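Local coordinates for TRNA threonylcarbamoyladenosine dehydratase (Escherichia coli, PDB 4D79), which catalyses the ATP-dependent dehydration of threonylcarbamoyladenosine at position 37 of tRNAs to its cyclic form, and can accept sulfur from the desulfurase CsdA in vitro, at residues Ile139-Arg144 with Leu185-Val191. Residues are numbered along the deposited sequence; the frame is centred on the assembly and turned at random.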
ATOM      1  N   ILE B 139     -20.576 -10.360  -7.577  1.00 21.96           N
ATOM      2  CA  ILE B 139     -21.133 -10.008  -6.271  1.00 24.58           C
ATOM      3  C   ILE B 139     -22.435 -10.744  -6.017  1.00 23.20           C
ATOM      4  O   ILE B 139     -22.652 -11.276  -4.921  1.00 25.18           O
ATOM      5  CB  ILE B 139     -21.305  -8.483  -6.163  1.00 23.83           C
ATOM      6  CG1 ILE B 139     -19.921  -7.841  -6.047  1.00 22.72           C
ATOM      7  CG2 ILE B 139     -22.192  -8.075  -4.958  1.00 26.50           C
ATOM      8  CD1 ILE B 139     -19.975  -6.392  -6.245  1.00 31.92           C
ATOM      9  N   ALA B 140     -23.333 -10.758  -7.012  1.00 23.99           N
ATOM     10  CA  ALA B 140     -24.618 -11.427  -6.853  1.00 34.47           C
ATOM     11  C   ALA B 140     -24.426 -12.912  -6.554  1.00 25.89           C
ATOM     12  O   ALA B 140     -25.052 -13.452  -5.637  1.00 25.53           O
ATOM     13  CB  ALA B 140     -25.472 -11.196  -8.101  1.00 31.92           C
ATOM     14  N   TYR B 141     -23.497 -13.561  -7.256  1.00 25.98           N
ATOM     15  CA  TYR B 141     -23.236 -14.974  -7.028  1.00 25.88           C
ATOM     16  C   TYR B 141     -22.668 -15.233  -5.634  1.00 24.03           C
ATOM     17  O   TYR B 141     -23.137 -16.135  -4.923  1.00 21.61           O
ATOM     18  CB  TYR B 141     -22.296 -15.522  -8.101  1.00 24.60           C
ATOM     19  CG  TYR B 141     -22.179 -17.024  -7.979  1.00 23.24           C
ATOM     20  CD1 TYR B 141     -23.112 -17.868  -8.600  1.00 28.24           C
ATOM     21  CD2 TYR B 141     -21.212 -17.586  -7.186  1.00 22.87           C
ATOM     22  CE1 TYR B 141     -23.038 -19.258  -8.456  1.00 32.82           C
ATOM     23  CE2 TYR B 141     -21.111 -18.963  -7.035  1.00 27.36           C
ATOM     24  CZ  TYR B 141     -22.049 -19.786  -7.663  1.00 27.19           C
ATOM     25  OH  TYR B 141     -21.934 -21.127  -7.503  1.00 26.41           O
ATOM     26  N   CYS B 142     -21.630 -14.475  -5.215  1.00 20.87           N
ATOM     27  CA  CYS B 142     -21.062 -14.735  -3.904  1.00 23.19           C
ATOM     28  C   CYS B 142     -22.055 -14.409  -2.807  1.00 25.39           C
ATOM     29  O   CYS B 142     -22.149 -15.147  -1.825  1.00 24.13           O
ATOM     30  CB  CYS B 142     -19.769 -13.916  -3.692  1.00 23.65           C
ATOM     31  SG  CYS B 142     -18.482 -14.530  -4.768  1.00 25.96           S
ATOM     32  N   ARG B 143     -22.815 -13.320  -2.973  1.00 21.25           N
ATOM     33  CA  ARG B 143     -23.828 -12.962  -1.985  1.00 26.33           C
ATOM     34  C   ARG B 143     -24.880 -14.074  -1.820  1.00 23.67           C
ATOM     35  O   ARG B 143     -25.151 -14.497  -0.695  1.00 25.53           O
ATOM     36  CB  ARG B 143     -24.489 -11.652  -2.392  1.00 30.35           C
ATOM     37  CG  ARG B 143     -25.526 -11.113  -1.409  1.00 33.25           C
ATOM     38  CD  ARG B 143     -26.203  -9.910  -2.070  1.00 39.70           C
ATOM     39  NE  ARG B 143     -27.259  -9.282  -1.276  1.00 45.96           N
ATOM     40  CZ  ARG B 143     -28.555  -9.535  -1.366  1.00 47.84           C
ATOM     41  NH1 ARG B 143     -29.019 -10.449  -2.218  1.00 38.25           N
ATOM     42  NH2 ARG B 143     -29.389  -8.862  -0.583  1.00 50.74           N
ATOM     43  N   ARG B 144     -25.429 -14.584  -2.942  1.00 25.21           N
ATOM     44  CA  ARG B 144     -26.461 -15.639  -2.931  1.00 30.08           C
ATOM     45  C   ARG B 144     -25.950 -16.907  -2.277  1.00 25.35           C
ATOM     46  O   ARG B 144     -26.710 -17.632  -1.621  1.00 28.04           O
ATOM     47  CB  ARG B 144     -26.912 -15.997  -4.359  1.00 25.16           C
ATOM     48  CG  ARG B 144     -27.759 -15.038  -5.044  1.00 30.10           C
ATOM     49  CD  ARG B 144     -27.876 -15.385  -6.537  1.00 29.21           C
ATOM     50  NE  ARG B 144     -28.733 -14.401  -7.218  1.00 53.56           N
ATOM     51  CZ  ARG B 144     -29.090 -14.464  -8.494  1.00110.59           C
ATOM     52  NH1 ARG B 144     -28.681 -15.469  -9.260  1.00 89.45           N
ATOM     53  NH2 ARG B 144     -29.864 -13.516  -9.002  1.00 80.69           N
ATOM     54  N   LEU B 185     -26.980  -4.415  -9.984  1.00 35.70           N
ATOM     55  CA  LEU B 185     -27.397  -5.509  -9.118  1.00 37.09           C
ATOM     56  C   LEU B 185     -28.911  -5.584  -9.028  1.00 36.59           C
ATOM     57  O   LEU B 185     -29.489  -6.676  -9.033  1.00 30.99           O
ATOM     58  CB  LEU B 185     -26.801  -5.350  -7.722  1.00 27.88           C
ATOM     59  CG  LEU B 185     -25.334  -5.739  -7.562  1.00 27.87           C
ATOM     60  CD1 LEU B 185     -24.756  -5.262  -6.230  1.00 34.31           C
ATOM     61  CD2 LEU B 185     -25.182  -7.253  -7.704  1.00 27.96           C
ATOM     62  N   LYS B 186     -29.563  -4.437  -8.945  1.00 36.01           N
ATOM     63  CA  LYS B 186     -31.011  -4.420  -8.832  1.00 44.49           C
ATOM     64  C   LYS B 186     -31.660  -4.865 -10.140  1.00 44.52           C
ATOM     65  O   LYS B 186     -32.450  -5.812 -10.156  1.00 48.20           O
ATOM     66  CB  LYS B 186     -31.469  -3.025  -8.406  1.00 40.64           C
ATOM     67  CG  LYS B 186     -32.988  -2.828  -8.367  1.00 65.18           C
ATOM     68  CD  LYS B 186     -33.351  -1.462  -7.780  1.00 67.93           C
ATOM     69  CE  LYS B 186     -34.838  -1.142  -7.922  1.00109.26           C
ATOM     70  NZ  LYS B 186     -35.228   0.098  -7.177  1.00 78.88           N
ATOM     71  N   SER B 187     -31.285  -4.240 -11.257  1.00 40.29           N
ATOM     72  CA  SER B 187     -31.980  -4.479 -12.518  1.00 49.58           C
ATOM     73  C   SER B 187     -31.688  -5.870 -13.070  1.00 52.87           C
ATOM     74  O   SER B 187     -32.588  -6.521 -13.609  1.00 58.97           O
ATOM     75  CB  SER B 187     -31.616  -3.391 -13.532  1.00 57.17           C
ATOM     76  OG  SER B 187     -30.235  -3.429 -13.855  1.00 48.17           O
ATOM     77  N   ASP B 188     -30.446  -6.349 -12.948  1.00 40.00           N
ATOM     78  CA  ASP B 188     -30.040  -7.597 -13.595  1.00 42.57           C
ATOM     79  C   ASP B 188     -30.101  -8.828 -12.698  1.00 45.11           C
ATOM     80  O   ASP B 188     -30.068  -9.945 -13.225  1.00 39.95           O
ATOM     81  CB  ASP B 188     -28.607  -7.491 -14.136  1.00 60.72           C
ATOM     82  CG  ASP B 188     -28.521  -6.661 -15.389  1.00 82.47           C
ATOM     83  OD1 ASP B 188     -29.393  -5.794 -15.569  1.00 56.62           O
ATOM     84  OD2 ASP B 188     -27.588  -6.873 -16.192  1.00 70.75           O
ATOM     85  N   PHE B 189     -30.129  -8.666 -11.376  1.00 43.05           N
ATOM     86  CA  PHE B 189     -30.030  -9.791 -10.451  1.00 40.53           C
ATOM     87  C   PHE B 189     -31.041  -9.748  -9.318  1.00 44.76           C
ATOM     88  O   PHE B 189     -31.015 -10.635  -8.455  1.00 47.58           O
ATOM     89  CB  PHE B 189     -28.608  -9.866  -9.857  1.00 41.90           C
ATOM     90  CG  PHE B 189     -27.550 -10.127 -10.887  1.00 32.85           C
ATOM     91  CD1 PHE B 189     -27.271 -11.432 -11.286  1.00 39.67           C
ATOM     92  CD2 PHE B 189     -26.872  -9.083 -11.487  1.00 39.68           C
ATOM     93  CE1 PHE B 189     -26.326 -11.680 -12.245  1.00 40.19           C
ATOM     94  CE2 PHE B 189     -25.920  -9.327 -12.454  1.00 50.83           C
ATOM     95  CZ  PHE B 189     -25.643 -10.621 -12.828  1.00 49.74           C
ATOM     96  N   GLY B 190     -31.905  -8.742  -9.282  1.00 31.75           N
ATOM     97  CA  GLY B 190     -32.896  -8.641  -8.240  1.00 37.99           C
ATOM     98  C   GLY B 190     -32.332  -8.386  -6.870  1.00 43.40           C
ATOM     99  O   GLY B 190     -33.029  -8.604  -5.877  1.00 63.17           O
ATOM    100  N   VAL B 191     -31.084  -7.933  -6.784  1.00 45.42           N
ATOM    101  CA  VAL B 191     -30.435  -7.664  -5.505  1.00 40.64           C
ATOM    102  C   VAL B 191     -30.796  -6.249  -5.077  1.00 39.09           C
ATOM    103  O   VAL B 191     -30.409  -5.276  -5.732  1.00 36.78           O
ATOM    104  CB  VAL B 191     -28.913  -7.844  -5.604  1.00 45.71           C
ATOM    105  CG1 VAL B 191     -28.251  -7.477  -4.301  1.00 48.69           C
ATOM    106  CG2 VAL B 191     -28.568  -9.272  -5.982  1.00 54.12           C
TER
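Val191 and Ala140 sit at the heart of this contact, where segment 139-144 of helix 132-144 steeply crosses segment 185-191. The CB of Ala140 lies over one face of the Phe189 ring, 4.0 Å from its centroid and 29° off the ring normal, a CH-pi contact. The same methyl also meets Leu185 CD2 at 4.0 Å and, more loosely, Val191 CG2, so three apolar side chains close round one small residue. The other methyl of Leu185, CD1, meets Ile139 CG2 at 4.0 Å.

After Phe189 the chain turns at Gly190, whose phi is positive, and brings Val191 back toward Arg143. With CG anti to the backbone N (chi1 -177°) and the chain extended as far as NE, Arg143 runs alongside Val191, pointing the other way. Val191 CG1 sits over the centre of its guanidinium, 3.6 Å from Arg143 CZ, while Arg143 NE is hydrogen-bonded to the carbonyl of Leu199. A leucine in place of Arg143 would probably cost Leu199 O this donor and leave the Val191 methyl less well covered.

Arg144 supplies the polar link: its NH2 donates to Phe189 O at 3.2 Å, a bent bond (144° at the hydrogen) lying close to the guanidinium plane. Within the ThiF-family domain, helix 132-144 thus packs on the end of helix 176-189 and on the loop carrying Val191, with apolar groups in the middle and two arginines at the margin; the single bent bond from solvent-exposed Arg144, just before Gly190, is probably a modest tether.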